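Long-range contact in xylanase Y (Bacillus halodurans, PDB 1WU4), which hydrolyses xylooligosaccharides of three or more units with inversion of anomeric configuration, releasing xylose from the reducing end: residues E13-F18 with D274-G279. The protein carries 1 engineered substitution. Numbering follows the deposited sequence.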
ATOM      1  N   GLU A  13      13.612   5.586 -15.513  1.00 16.04           N
ATOM      2  CA  GLU A  13      13.751   4.215 -15.991  1.00 16.16           C
ATOM      3  C   GLU A  13      13.513   3.292 -14.797  1.00 16.77           C
ATOM      4  O   GLU A  13      14.137   3.447 -13.745  1.00 20.08           O
ATOM      5  CB  GLU A  13      15.145   3.978 -16.580  1.00 20.49           C
ATOM      6  CG  GLU A  13      15.353   4.634 -17.936  1.00 27.13           C
ATOM      7  CD  GLU A  13      16.668   4.245 -18.586  1.00 30.95           C
ATOM      8  OE1 GLU A  13      16.902   4.655 -19.743  1.00 36.14           O
ATOM      9  OE2 GLU A  13      17.468   3.534 -17.941  1.00 34.04           O
ATOM     10  N   TYR A  14      12.603   2.339 -14.964  1.00 12.56           N
ATOM     11  CA  TYR A  14      12.250   1.415 -13.894  1.00 11.66           C
ATOM     12  C   TYR A  14      12.881   0.049 -14.080  1.00 13.93           C
ATOM     13  O   TYR A  14      12.858  -0.520 -15.168  1.00 16.37           O
ATOM     14  CB  TYR A  14      10.727   1.298 -13.815  1.00 11.89           C
ATOM     15  CG  TYR A  14      10.077   2.622 -13.492  1.00 11.21           C
ATOM     16  CD1 TYR A  14       9.735   2.951 -12.183  1.00  9.28           C
ATOM     17  CD2 TYR A  14       9.880   3.580 -14.486  1.00 12.03           C
ATOM     18  CE1 TYR A  14       9.215   4.202 -11.870  1.00 11.44           C
ATOM     19  CE2 TYR A  14       9.364   4.835 -14.183  1.00 12.38           C
ATOM     20  CZ  TYR A  14       9.037   5.140 -12.872  1.00 11.35           C
ATOM     21  OH  TYR A  14       8.544   6.385 -12.565  1.00 15.70           O
ATOM     22  N   ARG A  15      13.443  -0.478 -13.000  1.00 12.19           N
ATOM     23  CA  ARG A  15      14.100  -1.773 -13.047  1.00 13.48           C
ATOM     24  C   ARG A  15      13.115  -2.920 -13.213  1.00 14.33           C
ATOM     25  O   ARG A  15      12.115  -3.003 -12.500  1.00 14.50           O
ATOM     26  CB  ARG A  15      14.916  -1.994 -11.769  1.00 14.12           C
ATOM     27  CG  ARG A  15      15.750  -3.269 -11.781  1.00 15.65           C
ATOM     28  CD  ARG A  15      16.312  -3.578 -10.401  1.00 16.36           C
ATOM     29  NE  ARG A  15      17.121  -2.484  -9.873  1.00 17.93           N
ATOM     30  CZ  ARG A  15      18.357  -2.196 -10.272  1.00 21.51           C
ATOM     31  NH1 ARG A  15      18.943  -2.924 -11.214  1.00 22.10           N
ATOM     32  NH2 ARG A  15      19.004  -1.174  -9.731  1.00 23.27           N
ATOM     33  N   ASN A  16      13.400  -3.792 -14.173  1.00 12.24           N
ATOM     34  CA  ASN A  16      12.587  -4.976 -14.413  1.00 11.44           C
ATOM     35  C   ASN A  16      13.430  -6.061 -13.752  1.00 11.54           C
ATOM     36  O   ASN A  16      14.280  -6.685 -14.397  1.00 13.01           O
ATOM     37  CB  ASN A  16      12.458  -5.259 -15.911  1.00 11.69           C
ATOM     38  CG  ASN A  16      11.537  -6.428 -16.204  1.00 12.24           C
ATOM     39  OD1 ASN A  16      11.330  -7.298 -15.355  1.00 12.01           O
ATOM     40  ND2 ASN A  16      10.991  -6.463 -17.413  1.00 14.39           N
ATOM     41  N   LEU A  17      13.211  -6.269 -12.460  1.00 11.51           N
ATOM     42  CA  LEU A  17      13.994  -7.246 -11.727  1.00 11.80           C
ATOM     43  C   LEU A  17      13.773  -8.665 -12.224  1.00 10.72           C
ATOM     44  O   LEU A  17      14.695  -9.474 -12.204  1.00 12.51           O
ATOM     45  CB  LEU A  17      13.710  -7.140 -10.225  1.00 12.67           C
ATOM     46  CG  LEU A  17      14.715  -7.843  -9.303  1.00 10.80           C
ATOM     47  CD1 LEU A  17      16.146  -7.443  -9.663  1.00 14.97           C
ATOM     48  CD2 LEU A  17      14.406  -7.481  -7.857  1.00 12.20           C
ATOM     49  N   PHE A  18      12.559  -8.982 -12.669  1.00 10.07           N
ATOM     50  CA  PHE A  18      12.309 -10.321 -13.197  1.00  9.98           C
ATOM     51  C   PHE A  18      13.276 -10.570 -14.355  1.00 12.18           C
ATOM     52  O   PHE A  18      13.909 -11.625 -14.441  1.00 11.89           O
ATOM     53  CB  PHE A  18      10.880 -10.459 -13.747  1.00  9.63           C
ATOM     54  CG  PHE A  18       9.813 -10.605 -12.696  1.00  9.98           C
ATOM     55  CD1 PHE A  18       9.906 -11.572 -11.702  1.00  9.88           C
ATOM     56  CD2 PHE A  18       8.668  -9.817 -12.757  1.00 10.37           C
ATOM     57  CE1 PHE A  18       8.868 -11.755 -10.782  1.00 10.15           C
ATOM     58  CE2 PHE A  18       7.627  -9.990 -11.847  1.00 11.05           C
ATOM     59  CZ  PHE A  18       7.724 -10.960 -10.860  1.00 10.44           C
ATOM     60  N   ASP A 274      10.123   2.206  -2.414  1.00 10.05           N
ATOM     61  CA  ASP A 274      10.798   3.467  -2.112  1.00  9.90           C
ATOM     62  C   ASP A 274      12.227   3.423  -2.661  1.00 10.61           C
ATOM     63  O   ASP A 274      12.721   4.414  -3.201  1.00 11.01           O
ATOM     64  CB  ASP A 274      10.808   3.719  -0.596  1.00  9.93           C
ATOM     65  CG  ASP A 274      11.492   5.029  -0.215  1.00 13.83           C
ATOM     66  OD1 ASP A 274      11.334   6.028  -0.940  1.00 13.05           O
ATOM     67  OD2 ASP A 274      12.179   5.062   0.828  1.00 22.97           O
ATOM     68  N   ALA A 275      12.882   2.271  -2.544  1.00 10.64           N
ATOM     69  CA  ALA A 275      14.246   2.130  -3.043  1.00 11.65           C
ATOM     70  C   ALA A 275      14.275   2.304  -4.555  1.00 12.21           C
ATOM     71  O   ALA A 275      15.159   2.968  -5.096  1.00 13.27           O
ATOM     72  CB  ALA A 275      14.808   0.765  -2.667  1.00 12.42           C
ATOM     73  N   GLU A 276      13.302   1.711  -5.239  1.00 10.39           N
ATOM     74  CA  GLU A 276      13.238   1.813  -6.692  1.00 11.87           C
ATOM     75  C   GLU A 276      12.948   3.233  -7.160  1.00 12.16           C
ATOM     76  O   GLU A 276      13.593   3.736  -8.080  1.00 13.22           O
ATOM     77  CB  GLU A 276      12.168   0.869  -7.245  1.00 10.86           C
ATOM     78  CG  GLU A 276      12.006   0.914  -8.765  1.00 15.37           C
ATOM     79  CD  GLU A 276      13.320   0.753  -9.513  1.00 15.35           C
ATOM     80  OE1 GLU A 276      14.225   0.066  -8.996  1.00 16.77           O
ATOM     81  OE2 GLU A 276      13.440   1.303 -10.628  1.00 15.99           O
ATOM     82  N   TRP A 277      11.975   3.880  -6.526  1.00  9.62           N
ATOM     83  CA  TRP A 277      11.599   5.238  -6.901  1.00 10.90           C
ATOM     84  C   TRP A 277      12.597   6.321  -6.501  1.00 11.27           C
ATOM     85  O   TRP A 277      12.962   7.167  -7.319  1.00 11.33           O
ATOM     86  CB  TRP A 277      10.237   5.594  -6.301  1.00 10.18           C
ATOM     87  CG  TRP A 277       9.054   4.985  -6.999  1.00  9.82           C
ATOM     88  CD1 TRP A 277       9.067   4.075  -8.023  1.00  8.93           C
ATOM     89  CD2 TRP A 277       7.675   5.245  -6.711  1.00  8.98           C
ATOM     90  NE1 TRP A 277       7.776   3.755  -8.387  1.00 10.44           N
ATOM     91  CE2 TRP A 277       6.906   4.459  -7.596  1.00  9.74           C
ATOM     92  CE3 TRP A 277       7.015   6.068  -5.786  1.00  8.24           C
ATOM     93  CZ2 TRP A 277       5.505   4.470  -7.584  1.00 11.05           C
ATOM     94  CZ3 TRP A 277       5.619   6.079  -5.776  1.00  9.97           C
ATOM     95  CH2 TRP A 277       4.883   5.284  -6.668  1.00 12.08           C
ATOM     96  N   PHE A 278      13.040   6.303  -5.250  1.00 10.63           N
ATOM     97  CA  PHE A 278      13.944   7.345  -4.784  1.00 12.15           C
ATOM     98  C   PHE A 278      15.382   6.963  -4.478  1.00 12.91           C
ATOM     99  O   PHE A 278      16.148   7.782  -3.969  1.00 14.36           O
ATOM    100  CB  PHE A 278      13.294   8.055  -3.598  1.00 12.51           C
ATOM    101  CG  PHE A 278      12.120   8.897  -3.998  1.00 10.77           C
ATOM    102  CD1 PHE A 278      12.316  10.157  -4.554  1.00 11.49           C
ATOM    103  CD2 PHE A 278      10.825   8.396  -3.911  1.00 11.80           C
ATOM    104  CE1 PHE A 278      11.243  10.904  -5.024  1.00 12.46           C
ATOM    105  CE2 PHE A 278       9.743   9.136  -4.380  1.00 11.45           C
ATOM    106  CZ  PHE A 278       9.949  10.392  -4.938  1.00 12.96           C
ATOM    107  N   GLY A 279      15.757   5.731  -4.804  1.00 13.56           N
ATOM    108  CA  GLY A 279      17.126   5.302  -4.581  1.00 12.72           C
ATOM    109  C   GLY A 279      17.343   4.337  -3.438  1.00 14.51           C
ATOM    110  O   GLY A 279      16.666   4.391  -2.409  1.00 13.96           O
TER
HETATM  111  O   HOH W   1      15.842   1.582 -11.830  1.00 29.47           O
HETATM  112  O   HOH W   2      15.650  -1.707  -7.641  1.00 18.38           O
HETATM  113  O   HOH W   3      16.899   1.008  -8.983  1.00 22.62           O
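A hydrated surface contact, in which Glu276 reaches across to the backbone of Arg15, joins the N-terminal segment of this (alpha/alpha)6 barrel to the C-terminal end of helix 265-278, away from the probable catalytic residues. It illustrates how one carboxylate can tie an extended chain to a helix end. Glu276 leaves its helix with CG anti to the backbone N (chi1 179°) and then bends at chi2, bringing OE2 to 3.0 Å from Arg15 N in a nearly straight bond (N-H...O 170°). The N-H arrives from above the carboxylate plane. A water joins OE2 to the carbonyl O of Glu13.

The other oxygen, OE1, lies 3.5 Å from Arg15 CB, but its direct salt bridge to NE is long, at 4.0 Å. Two waters fill in, one from NE to OE1 and one from NH2 to OE1, while NH1 of the same guanidinium pairs with Glu20. An alanine in place of Glu276 would probably leave the Arg15 N-H without its acceptor and the three waters without their common anchor.

Beside this polar link, Tyr14 and Trp277 meet with their planes steeply inclined. Both hold polar partners in the C-terminal tail: Tyr14 OH bonds to Ile378 N and Trp277 NE1 to Phe376 O. The indole comes to the edge of the phenol ring, where Tyr14 CE1 lies 3.9 Å from Trp277 CD1.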